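Local atomic coordinates of COBE (Pseudomonas aeruginosa, PDB entry 2W6K), a protein that belongs to the cobalamin (vitamin B12) biosynthetic pathway and has the fold of the CbiG C-terminal family, its exact role there being less certain. Residues H38-A43 and L135-T140; L45-S50 and L108-R113; C99-E104 and G123-D128. One frame throughout, in Å; residues are numbered along the deposited sequence.

Contact 1 of 3, residues H38-A43 and L135-T140; sequences HGRSLA and LARLLT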
ATOM      1  N   HIS A  38      11.902   6.862   3.325  1.00 13.55           N
ATOM      2  CA  HIS A  38      11.012   7.931   3.748  1.00 13.36           C
ATOM      3  C   HIS A  38      11.013   8.223   5.229  1.00 13.37           C
ATOM      4  O   HIS A  38      10.113   8.897   5.729  1.00 14.16           O
ATOM      5  CB  HIS A  38       9.601   7.672   3.231  1.00 14.46           C
ATOM      6  CG  HIS A  38       9.520   7.742   1.740  1.00 15.14           C
ATOM      7  ND1 HIS A  38       9.599   6.628   0.936  1.00 17.95           N
ATOM      8  CD2 HIS A  38       9.447   8.807   0.904  1.00 16.48           C
ATOM      9  CE1 HIS A  38       9.520   6.996  -0.333  1.00 16.33           C
ATOM     10  NE2 HIS A  38       9.441   8.311  -0.381  1.00 18.29           N
ATOM     11  N   GLY A  39      12.038   7.754   5.934  1.00 12.93           N
ATOM     12  CA  GLY A  39      12.198   8.083   7.358  1.00 13.61           C
ATOM     13  C   GLY A  39      11.017   7.652   8.197  1.00 14.07           C
ATOM     14  O   GLY A  39      10.699   8.264   9.229  1.00 15.03           O
ATOM     15  N   ARG A  40      10.346   6.585   7.748  1.00 14.16           N
ATOM     16  CA  ARG A  40       9.277   5.943   8.507  1.00 15.21           C
ATOM     17  C   ARG A  40       9.737   4.623   9.131  1.00 14.30           C
ATOM     18  O   ARG A  40      10.527   3.903   8.559  1.00 15.42           O
ATOM     19  CB  ARG A  40       8.067   5.657   7.621  1.00 15.22           C
ATOM     20  CG  ARG A  40       6.974   6.712   7.646  1.00 19.88           C
ATOM     21  CD  ARG A  40       7.489   8.032   7.310  1.00 18.76           C
ATOM     22  NE  ARG A  40       6.476   9.086   7.260  1.00 20.61           N
ATOM     23  CZ  ARG A  40       6.639  10.216   6.574  1.00 20.32           C
ATOM     24  NH1 ARG A  40       5.680  11.135   6.570  1.00 20.89           N
ATOM     25  NH2 ARG A  40       7.753  10.418   5.870  1.00 18.24           N
ATOM     26  N   SER A  41       9.232   4.322  10.310  1.00 15.87           N
ATOM     27  CA  SER A  41       9.580   3.056  10.972  1.00 15.20           C
ATOM     28  C   SER A  41       8.469   2.066  10.674  1.00 14.56           C
ATOM     29  O   SER A  41       7.303   2.456  10.525  1.00 13.73           O
ATOM     30  CB  SER A  41       9.668   3.300  12.479  1.00 17.34           C
ATOM     31  OG  SER A  41       9.694   2.108  13.240  1.00 16.42           O
ATOM     32  N   LEU A  42       8.802   0.781  10.649  1.00 13.96           N
ATOM     33  CA  LEU A  42       7.766  -0.254  10.558  1.00 14.08           C
ATOM     34  C   LEU A  42       6.734  -0.110  11.658  1.00 14.34           C
ATOM     35  O   LEU A  42       5.583  -0.480  11.475  1.00 14.06           O
ATOM     36  CB  LEU A  42       8.376  -1.647  10.694  1.00 14.62           C
ATOM     37  CG  LEU A  42       9.018  -2.330   9.506  1.00 17.90           C
ATOM     38  CD1 LEU A  42       9.814  -3.512  10.086  1.00 19.01           C
ATOM     39  CD2 LEU A  42       8.005  -2.807   8.468  1.00 19.79           C
ATOM     40  N   ALA A  43       7.150   0.394  12.826  1.00 13.43           N
ATOM     41  CA  ALA A  43       6.202   0.664  13.930  1.00 14.66           C
ATOM     42  C   ALA A  43       5.055   1.626  13.566  1.00 14.84           C
ATOM     43  O   ALA A  43       3.972   1.584  14.151  1.00 17.23           O
ATOM     44  CB  ALA A  43       6.966   1.190  15.144  1.00 14.85           C
ATOM     45  N   LEU A 135       4.015   3.650  -0.511  1.00  8.69           N
ATOM     46  CA  LEU A 135       3.506   4.164   0.777  1.00  8.54           C
ATOM     47  C   LEU A 135       2.558   5.318   0.542  1.00 10.08           C
ATOM     48  O   LEU A 135       2.827   6.189  -0.273  1.00  9.65           O
ATOM     49  CB  LEU A 135       4.669   4.611   1.684  1.00  8.96           C
ATOM     50  CG  LEU A 135       5.781   3.588   1.961  1.00  7.71           C
ATOM     51  CD1 LEU A 135       6.905   4.290   2.753  1.00 11.55           C
ATOM     52  CD2 LEU A 135       5.202   2.414   2.735  1.00 10.61           C
ATOM     53  N   ALA A 136       1.442   5.322   1.261  1.00  9.76           N
ATOM     54  CA  ALA A 136       0.503   6.433   1.163  1.00 11.55           C
ATOM     55  C   ALA A 136       0.171   6.934   2.549  1.00 13.68           C
ATOM     56  O   ALA A 136       0.105   6.168   3.514  1.00 12.67           O
ATOM     57  CB  ALA A 136      -0.785   6.020   0.415  1.00 11.01           C
ATOM     58  N   ARG A 137      -0.043   8.244   2.641  1.00 16.06           N
ATOM     59  CA  ARG A 137      -0.365   8.894   3.903  1.00 20.09           C
ATOM     60  C   ARG A 137      -1.572   9.817   3.760  1.00 21.91           C
ATOM     61  O   ARG A 137      -1.746  10.482   2.738  1.00 20.74           O
ATOM     62  CB  ARG A 137       0.840   9.681   4.422  1.00 20.48           C
ATOM     63  CG  ARG A 137       1.570  10.477   3.353  1.00 26.64           C
ATOM     64  CD  ARG A 137       1.931  11.867   3.849  1.00 31.48           C
ATOM     65  NE  ARG A 137       2.172  12.795   2.748  1.00 35.74           N
ATOM     66  CZ  ARG A 137       3.356  13.331   2.468  1.00 39.21           C
ATOM     67  NH1 ARG A 137       4.413  13.031   3.209  1.00 40.75           N
ATOM     68  NH2 ARG A 137       3.483  14.165   1.446  1.00 40.27           N
ATOM     69  N   LEU A 138      -2.400   9.847   4.797  1.00 24.54           N
ATOM     70  CA  LEU A 138      -3.570  10.680   4.840  1.00 28.50           C
ATOM     71  C   LEU A 138      -3.092  12.124   4.908  1.00 30.82           C
ATOM     72  O   LEU A 138      -2.386  12.523   5.846  1.00 31.94           O
ATOM     73  CB  LEU A 138      -4.415  10.305   6.050  1.00 27.88           C
ATOM     74  CG  LEU A 138      -5.881  10.717   6.015  1.00 28.84           C
ATOM     75  CD1 LEU A 138      -6.651  10.050   4.853  1.00 27.91           C
ATOM     76  CD2 LEU A 138      -6.505  10.396   7.347  1.00 28.50           C
ATOM     77  N   LEU A 139      -3.455  12.865   3.871  1.00 34.15           N
ATOM     78  CA  LEU A 139      -2.998  14.223   3.599  1.00 37.63           C
ATOM     79  C   LEU A 139      -3.847  15.229   4.357  1.00 39.13           C
ATOM     80  O   LEU A 139      -4.957  15.543   3.911  1.00 40.29           O
ATOM     81  CB  LEU A 139      -3.180  14.479   2.100  1.00 37.66           C
ATOM     82  CG  LEU A 139      -2.286  15.332   1.206  1.00 39.16           C
ATOM     83  CD1 LEU A 139      -3.156  15.918   0.102  1.00 39.98           C
ATOM     84  CD2 LEU A 139      -1.526  16.441   1.931  1.00 40.33           C
ATOM     85  N   THR A 140      -3.340  15.726   5.480  1.00 40.97           N
ATOM     86  CA  THR A 140      -4.055  16.720   6.270  1.00 42.43           C
ATOM     87  C   THR A 140      -4.427  17.933   5.424  1.00 42.82           C
ATOM     88  O   THR A 140      -5.595  18.134   5.091  1.00 43.60           O
ATOM     89  CB  THR A 140      -3.221  17.187   7.478  1.00 42.69           C
ATOM     90  OG1 THR A 140      -2.653  16.048   8.139  1.00 43.68           O
ATOM     91  CG2 THR A 140      -4.091  17.956   8.460  1.00 42.91           C
TER

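Contact 2 of 3, residues L45-S50 and L108-R113; sequences LDALAS and LALAER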
ATOM      1  N   LEU A  45       3.562   1.886  10.508  1.00 13.99           N
ATOM      2  CA  LEU A  45       2.577   1.348   9.566  1.00 14.53           C
ATOM      3  C   LEU A  45       1.275   1.003  10.243  1.00 14.22           C
ATOM      4  O   LEU A  45       1.282   0.343  11.277  1.00 14.50           O
ATOM      5  CB  LEU A  45       3.087   0.032   8.984  1.00 14.69           C
ATOM      6  CG  LEU A  45       3.877  -0.048   7.709  1.00 18.09           C
ATOM      7  CD1 LEU A  45       3.830  -1.508   7.276  1.00 18.13           C
ATOM      8  CD2 LEU A  45       3.299   0.871   6.626  1.00 15.86           C
ATOM      9  N   ASP A  46       0.164   1.374   9.622  1.00 13.67           N
ATOM     10  CA  ASP A  46      -1.165   0.988  10.075  1.00 14.03           C
ATOM     11  C   ASP A  46      -1.716  -0.278   9.414  1.00 12.98           C
ATOM     12  O   ASP A  46      -2.417  -1.054  10.061  1.00 13.86           O
ATOM     13  CB  ASP A  46      -2.126   2.135   9.901  1.00 14.77           C
ATOM     14  CG  ASP A  46      -1.768   3.303  10.789  1.00 17.56           C
ATOM     15  OD1 ASP A  46      -2.009   3.209  12.014  1.00 21.76           O
ATOM     16  OD2 ASP A  46      -1.229   4.293  10.275  1.00 18.17           O
ATOM     17  N   ALA A  47      -1.434  -0.485   8.127  1.00 11.09           N
ATOM     18  CA  ALA A  47      -2.017  -1.635   7.423  1.00 10.47           C
ATOM     19  C   ALA A  47      -1.265  -1.896   6.138  1.00  9.40           C
ATOM     20  O   ALA A  47      -0.558  -1.012   5.649  1.00 11.18           O
ATOM     21  CB  ALA A  47      -3.452  -1.351   7.088  1.00 10.81           C
ATOM     22  N   LEU A  48      -1.481  -3.083   5.573  1.00  8.30           N
ATOM     23  CA  LEU A  48      -0.929  -3.399   4.265  1.00  7.36           C
ATOM     24  C   LEU A  48      -2.114  -3.494   3.304  1.00  7.65           C
ATOM     25  O   LEU A  48      -3.242  -3.792   3.728  1.00  7.18           O
ATOM     26  CB  LEU A  48      -0.229  -4.751   4.266  1.00  8.73           C
ATOM     27  CG  LEU A  48       0.859  -5.012   5.317  1.00  8.62           C
ATOM     28  CD1 LEU A  48       1.206  -6.439   5.219  1.00 12.12           C
ATOM     29  CD2 LEU A  48       2.069  -4.108   5.011  1.00 11.23           C
ATOM     30  N   ALA A  49      -1.874  -3.214   2.025  1.00  7.47           N
ATOM     31  CA  ALA A  49      -2.953  -3.284   1.029  1.00  7.29           C
ATOM     32  C   ALA A  49      -2.458  -3.967  -0.219  1.00  8.02           C
ATOM     33  O   ALA A  49      -1.316  -3.788  -0.594  1.00  8.31           O
ATOM     34  CB  ALA A  49      -3.458  -1.889   0.664  1.00  8.98           C
ATOM     35  N   SER A  50      -3.336  -4.743  -0.859  1.00  8.26           N
ATOM     36  CA  SER A  50      -3.008  -5.311  -2.165  1.00  7.05           C
ATOM     37  C   SER A  50      -4.285  -5.541  -2.940  1.00  7.59           C
ATOM     38  O   SER A  50      -5.343  -5.088  -2.562  1.00  8.52           O
ATOM     39  CB  SER A  50      -2.180  -6.614  -2.038  1.00  7.10           C
ATOM     40  OG  SER A  50      -1.621  -6.990  -3.290  1.00  9.70           O
ATOM     41  N   LEU A 108      -3.102   4.018  -1.990  1.00  9.09           N
ATOM     42  CA  LEU A 108      -3.991   5.157  -2.022  1.00 10.17           C
ATOM     43  C   LEU A 108      -5.408   4.742  -1.620  1.00 10.37           C
ATOM     44  O   LEU A 108      -6.036   5.405  -0.781  1.00 11.50           O
ATOM     45  CB  LEU A 108      -3.992   5.764  -3.421  1.00 11.36           C
ATOM     46  CG  LEU A 108      -2.752   6.579  -3.781  1.00 11.53           C
ATOM     47  CD1 LEU A 108      -2.797   6.880  -5.271  1.00 13.45           C
ATOM     48  CD2 LEU A 108      -2.722   7.865  -2.934  1.00 12.55           C
ATOM     49  N   ALA A 109      -5.909   3.669  -2.237  1.00 10.34           N
ATOM     50  CA  ALA A 109      -7.292   3.189  -2.020  1.00 10.80           C
ATOM     51  C   ALA A 109      -7.591   2.884  -0.573  1.00 11.35           C
ATOM     52  O   ALA A 109      -8.594   3.375  -0.030  1.00 12.19           O
ATOM     53  CB  ALA A 109      -7.606   1.983  -2.917  1.00 10.06           C
ATOM     54  N   LEU A 110      -6.714   2.121   0.078  1.00 10.82           N
ATOM     55  CA  LEU A 110      -6.931   1.763   1.460  1.00 10.96           C
ATOM     56  C   LEU A 110      -6.802   2.990   2.366  1.00 11.39           C
ATOM     57  O   LEU A 110      -7.587   3.147   3.307  1.00 11.61           O
ATOM     58  CB  LEU A 110      -5.978   0.646   1.911  1.00 10.91           C
ATOM     59  CG  LEU A 110      -6.243   0.120   3.320  1.00  9.80           C
ATOM     60  CD1 LEU A 110      -7.685  -0.479   3.410  1.00 11.07           C
ATOM     61  CD2 LEU A 110      -5.221  -0.910   3.731  1.00 10.51           C
ATOM     62  N   ALA A 111      -5.823   3.853   2.104  1.00 10.59           N
ATOM     63  CA  ALA A 111      -5.635   5.028   2.972  1.00 10.97           C
ATOM     64  C   ALA A 111      -6.897   5.886   2.976  1.00 11.95           C
ATOM     65  O   ALA A 111      -7.346   6.336   4.035  1.00 13.01           O
ATOM     66  CB  ALA A 111      -4.437   5.854   2.522  1.00 10.72           C
ATOM     67  N   GLU A 112      -7.483   6.068   1.802  1.00 12.41           N
ATOM     68  CA  GLU A 112      -8.680   6.938   1.676  1.00 14.44           C
ATOM     69  C   GLU A 112      -9.906   6.310   2.305  1.00 15.17           C
ATOM     70  O   GLU A 112     -10.744   7.032   2.858  1.00 15.16           O
ATOM     71  CB  GLU A 112      -8.939   7.330   0.216  1.00 14.63           C
ATOM     72  CG  GLU A 112      -7.811   8.179  -0.348  1.00 17.02           C
ATOM     73  CD  GLU A 112      -8.167   8.924  -1.623  1.00 19.88           C
ATOM     74  OE1 GLU A 112      -9.134   8.520  -2.292  1.00 21.43           O
ATOM     75  OE2 GLU A 112      -7.432   9.889  -1.946  1.00 22.35           O
ATOM     76  N   ARG A 113     -10.024   4.980   2.218  1.00 15.45           N
ATOM     77  CA  ARG A 113     -11.129   4.248   2.847  1.00 16.27           C
ATOM     78  C   ARG A 113     -11.107   4.204   4.354  1.00 16.61           C
ATOM     79  O   ARG A 113     -12.168   4.362   4.985  1.00 17.13           O
ATOM     80  CB  ARG A 113     -11.249   2.824   2.286  1.00 17.70           C
ATOM     81  CG  ARG A 113     -11.917   2.880   0.980  1.00 20.04           C
ATOM     82  CD  ARG A 113     -11.690   1.726   0.059  1.00 23.24           C
ATOM     83  NE  ARG A 113     -12.450   2.052  -1.134  1.00 25.05           N
ATOM     84  CZ  ARG A 113     -12.086   2.955  -2.040  1.00 26.95           C
ATOM     85  NH1 ARG A 113     -12.884   3.199  -3.064  1.00 27.74           N
ATOM     86  NH2 ARG A 113     -10.929   3.614  -1.932  1.00 27.32           N
TER

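Contact 3 of 3, residues C99-E104 and G123-D128; sequences CSSVAE and GAKRSD. With SO4 (sulfate ion), chain B.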
ATOM      1  N   CYS A  99      -5.054  -2.805 -13.636  1.00 20.59           N
ATOM      2  CA  CYS A  99      -4.577  -1.681 -12.820  1.00 19.77           C
ATOM      3  C   CYS A  99      -3.104  -1.474 -13.141  1.00 18.47           C
ATOM      4  O   CYS A  99      -2.352  -2.454 -13.204  1.00 18.53           O
ATOM      5  CB  CYS A  99      -4.755  -2.027 -11.333  1.00 20.32           C
ATOM      6  SG  CYS A  99      -3.752  -1.088 -10.137  1.00 21.43           S
ATOM      7  N   SER A 100      -2.683  -0.218 -13.326  1.00 17.03           N
ATOM      8  CA  SER A 100      -1.293   0.071 -13.765  1.00 16.16           C
ATOM      9  C   SER A 100      -0.228  -0.085 -12.677  1.00 15.12           C
ATOM     10  O   SER A 100       0.958  -0.173 -12.966  1.00 15.08           O
ATOM     11  CB  SER A 100      -1.193   1.480 -14.368  1.00 17.94           C
ATOM     12  OG  SER A 100      -1.961   1.530 -15.572  1.00 21.69           O
ATOM     13  N   SER A 101      -0.639  -0.039 -11.421  1.00 13.92           N
ATOM     14  CA  SER A 101       0.308  -0.303 -10.321  1.00 12.65           C
ATOM     15  C   SER A 101      -0.464  -0.754  -9.136  1.00 11.47           C
ATOM     16  O   SER A 101      -1.175   0.057  -8.539  1.00 11.67           O
ATOM     17  CB  SER A 101       1.157   0.916  -9.938  1.00 12.96           C
ATOM     18  OG  SER A 101       1.925   0.582  -8.779  1.00 13.50           O
ATOM     19  N   VAL A 102      -0.350  -2.035  -8.792  1.00 10.25           N
ATOM     20  CA  VAL A 102      -1.064  -2.578  -7.645  1.00  9.67           C
ATOM     21  C   VAL A 102      -0.582  -1.898  -6.378  1.00  9.24           C
ATOM     22  O   VAL A 102      -1.396  -1.539  -5.531  1.00 10.03           O
ATOM     23  CB  VAL A 102      -0.931  -4.122  -7.546  1.00  8.89           C
ATOM     24  CG1 VAL A 102      -1.386  -4.637  -6.186  1.00 11.01           C
ATOM     25  CG2 VAL A 102      -1.705  -4.763  -8.684  1.00 12.54           C
ATOM     26  N   ALA A 103       0.733  -1.754  -6.234  1.00  8.75           N
ATOM     27  CA  ALA A 103       1.265  -1.184  -4.973  1.00  8.21           C
ATOM     28  C   ALA A 103       0.773   0.242  -4.765  1.00  8.06           C
ATOM     29  O   ALA A 103       0.326   0.616  -3.677  1.00  8.39           O
ATOM     30  CB  ALA A 103       2.784  -1.222  -4.981  1.00  9.12           C
ATOM     31  N   GLU A 104       0.895   1.068  -5.799  1.00  7.74           N
ATOM     32  CA  GLU A 104       0.521   2.476  -5.675  1.00  8.23           C
ATOM     33  C   GLU A 104      -1.004   2.644  -5.505  1.00  8.65           C
ATOM     34  O   GLU A 104      -1.463   3.354  -4.610  1.00  8.06           O
ATOM     35  CB  GLU A 104       1.043   3.261  -6.872  1.00  8.86           C
ATOM     36  CG  GLU A 104       2.542   3.318  -6.855  1.00  9.99           C
ATOM     37  CD  GLU A 104       3.171   4.120  -7.984  1.00 11.21           C
ATOM     38  OE1 GLU A 104       2.451   4.514  -8.911  1.00 13.56           O
ATOM     39  OE2 GLU A 104       4.417   4.312  -7.922  1.00 11.38           O
ATOM     40  N   GLY A 123       5.930   8.784  -2.415  1.00 14.03           N
ATOM     41  CA  GLY A 123       6.875   8.775  -3.516  1.00 15.22           C
ATOM     42  C   GLY A 123       6.520   7.663  -4.456  1.00 14.67           C
ATOM     43  O   GLY A 123       5.626   6.861  -4.166  1.00 14.39           O
ATOM     44  N   ALA A 124       7.230   7.579  -5.577  1.00 14.96           N
ATOM     45  CA  ALA A 124       7.111   6.440  -6.458  1.00 14.65           C
ATOM     46  C   ALA A 124       7.409   5.117  -5.729  1.00 14.36           C
ATOM     47  O   ALA A 124       8.225   5.067  -4.802  1.00 14.60           O
ATOM     48  CB  ALA A 124       8.076   6.609  -7.632  1.00 16.23           C
ATOM     49  N   LYS A 125       6.768   4.044  -6.172  1.00 12.76           N
ATOM     50  CA  LYS A 125       6.979   2.724  -5.554  1.00 12.22           C
ATOM     51  C   LYS A 125       8.437   2.323  -5.663  1.00 12.91           C
ATOM     52  O   LYS A 125       9.138   2.732  -6.612  1.00 13.52           O
ATOM     53  CB  LYS A 125       6.124   1.693  -6.258  1.00 11.29           C
ATOM     54  CG  LYS A 125       6.669   1.329  -7.619  1.00 12.25           C
ATOM     55  CD  LYS A 125       5.655   0.588  -8.447  1.00 15.40           C
ATOM     56  CE  LYS A 125       6.296   0.163  -9.736  1.00 15.30           C
ATOM     57  NZ  LYS A 125       5.286  -0.184 -10.759  1.00 17.25           N
ATOM     58  N   ARG A 126       8.894   1.539  -4.691  1.00 12.67           N
ATOM     59  CA  ARG A 126      10.221   0.902  -4.746  1.00 14.27           C
ATOM     60  C   ARG A 126      10.042  -0.536  -5.242  1.00 14.53           C
ATOM     61  O   ARG A 126       9.131  -1.271  -4.806  1.00 12.75           O
ATOM     62  CB  ARG A 126      10.901   0.973  -3.383  1.00 13.99           C
ATOM     63  CG  ARG A 126      12.306   0.339  -3.335  1.00 16.34           C
ATOM     64  CD  ARG A 126      12.975   0.566  -1.973  1.00 18.26           C
ATOM     65  NE  ARG A 126      14.349   0.059  -1.959  0.80 24.12           N
ATOM     66  CZ  ARG A 126      15.419   0.716  -2.407  0.80 27.58           C
ATOM     67  NH1 ARG A 126      15.307   1.932  -2.932  0.80 27.63           N
ATOM     68  NH2 ARG A 126      16.620   0.138  -2.338  0.80 27.86           N
ATOM     69  N   SER A 127      10.903  -0.947  -6.165  1.00 15.30           N
ATOM     70  CA  SER A 127      10.723  -2.216  -6.856  1.00 17.17           C
ATOM     71  C   SER A 127      12.003  -3.052  -6.856  1.00 18.56           C
ATOM     72  O   SER A 127      13.114  -2.498  -6.919  1.00 18.37           O
ATOM     73  CB  SER A 127      10.340  -1.937  -8.313  1.00 17.43           C
ATOM     74  OG  SER A 127       9.126  -1.204  -8.374  1.00 19.95           O
ATOM     75  N   ASP A 128      11.840  -4.365  -6.715  1.00 19.39           N
ATOM     76  CA  ASP A 128      12.865  -5.308  -7.190  1.00 20.65           C
ATOM     77  C   ASP A 128      12.237  -6.228  -8.218  1.00 21.70           C
ATOM     78  O   ASP A 128      11.174  -5.937  -8.763  1.00 23.06           O
ATOM     79  CB  ASP A 128      13.610  -6.009  -6.046  1.00 21.60           C
ATOM     80  CG  ASP A 128      12.698  -6.823  -5.137  1.00 19.00           C
ATOM     81  OD1 ASP A 128      11.714  -7.364  -5.634  1.00 17.12           O
ATOM     82  OD2 ASP A 128      12.999  -6.918  -3.925  1.00 21.94           O
TER
HETATM   83  S   SO4 B1140       2.989  -3.112  -9.071  1.00 13.59           S
HETATM   84  O1  SO4 B1140       4.169  -3.933  -9.497  1.00 19.44           O
HETATM   85  O2  SO4 B1140       1.799  -3.587  -9.762  1.00 16.13           O
HETATM   86  O3  SO4 B1140       3.255  -1.738  -9.447  1.00 17.46           O
HETATM   87  O4  SO4 B1140       2.833  -3.249  -7.652  1.00 18.00           O

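Contact 1 of 3, residues H38-A43 and L135-T140
With chi1 of H38 at -66° and of L135 at -54°, each side chain sets its CG opposite its own carbonyl carbon, and imidazole and isobutyl group slide past each other in opposite directions. The contact joins the turn that follows helix 24-37 to strand 131-138 of the mixed sheet of this alpha/beta fold. The helix ends in a Schellman motif with G39, at positive phi, as its C-prime residue. CD1 of L135 comes obliquely to the H38 ring, 4.0 Å from ND1; the same nitrogen makes a weak hydrogen bond to T34 O in the helix. L122 of the neighbouring strand 119-127 touches H38, R40 and R137 and so links the two halves of this small, partly buried patch. Further along, the chains of R40 and R137, both bent at chi2, cross at about a right angle. Their guanidinium planes are turned 43° apart, and NH1 of R40 lies 4.1 Å from NH1 of R137, near the plane of the R137 group and at its edge. Two like charges this close would be expected to repel. What fixes the rotation of the R40 group is a bond within its own turn: NH2 of R40 donates to H38 O at 2.8 Å, nearly straight, with that oxygen almost in the guanidinium plane.

Contact 2 of 3, residues L45-S50 and L108-R113
L110 reaches from its helix over two alanines of the facing strand and lays its CD2 methyl between them, 3.8 Å from CB of A47 and 3.7 Å from CB of A49. CD2 of L110 also rests on the backbone between them, 3.5 Å from L48 O. Nearer the helix, CB of L110 adds a second point of contact, 3.8 Å from CB of A49, and the CA atoms of L110 and A49 are the nearest pair across the segments. The reach comes from chi1 of -174°, which carries CG away from the backbone N and leaves it beside the carbonyl carbon. A47 and A49 are alternate strand residues pointing at the helix, while L48 between them turns its CB to the other side of the sheet, where it touches V71. This is the helix-on-sheet packing of an alpha/beta fold: helix 102-115 covers one face of the mixed sheet, and strand 47-51 lies inside that sheet between strands 12-18 and 71-74. The segment axes approach to 8.3 Å, with their N-to-C directions 130° apart, and the small alanines give the leucine room to meet the strand. All four touching residues are buried, and the side-chain contacts between the segments are apolar. Around it, L110 also touches H72, A49 touches L74, and A47 and A111 both touch I13, so neighbouring strands continue the same apolar layer. Toward the outer side of the helix, R113 folds back to give NH2 to A109 O at 3.0 Å; this donor and R113 N reach the oxygen from opposite faces of its carbonyl plane, and R113 NH2 is also hydrogen-bonded to Y82 OH.

Contact 3 of 3, residues C99-E104 and G123-D128
K125 leaves its backbone toward helix 102-115, and its CB lies 3.5 Å from OE2 of E104, with CG a little further from the same oxygen. CD of K125 then passes 3.7 Å from S101 OG and comes alongside the bound sulfate. CE follows near sulfate O3, and NZ of K125 ends the chain with a hydrogen bond of 2.9 Å to sulfate O3, while donating also to S88 O. The reach depends on chi1 of 74°, which puts CG between the backbone N and the carbonyl carbon, and on an extended chain beyond. The E104 side chain crosses K125 at about a right angle and binds its backbone instead: K125 N donates to E104 OE2, which accepts on its anti lone pair, at 2.9 Å and 160° at the hydrogen. S88 OG bonds the same oxygen and L87 N bonds OE1, so the buried carboxylate is held at both oxygens. S101 is the N-cap of helix 102-115; its OG accepts from E104 N and donates to sulfate O3 at 2.8 Å. The first turn adds two more donors, V102 N giving to sulfate O2 at 2.8 Å and A103 N to sulfate O4. The sulfate probably came from the crystallisation liquor, and another lies about 5 Å from the K125 side chain. Backbone N-H groups at a helix N-terminus, a serine hydroxyl and a lysine together form a setting suited to an anion, consistent with a pocket that could take a negatively charged group.

How the contacts relate
All three contacts reach one mixed sheet, their centres 11 to 15 Å apart. Contact 2 packs helix 102-115 on strand 47-51, and contact 3 uses the N-terminal end of the same helix to meet strand 119-127; S50 and V102 touch where the two come together. Contact 1 ties the turn after helix 24-37 to strand 131-138, the sheet neighbour of 119-127, and meets contact 2 through A136 and L138 against the helix and contact 3 through H38 on G123. Along the chain, contact 1 encloses the other two, whose segments alternate: 45-50, 99-104, 108-113, 123-128. Distant parts of the sequence thus close into a single compact domain, with the sulfate site at a helix end.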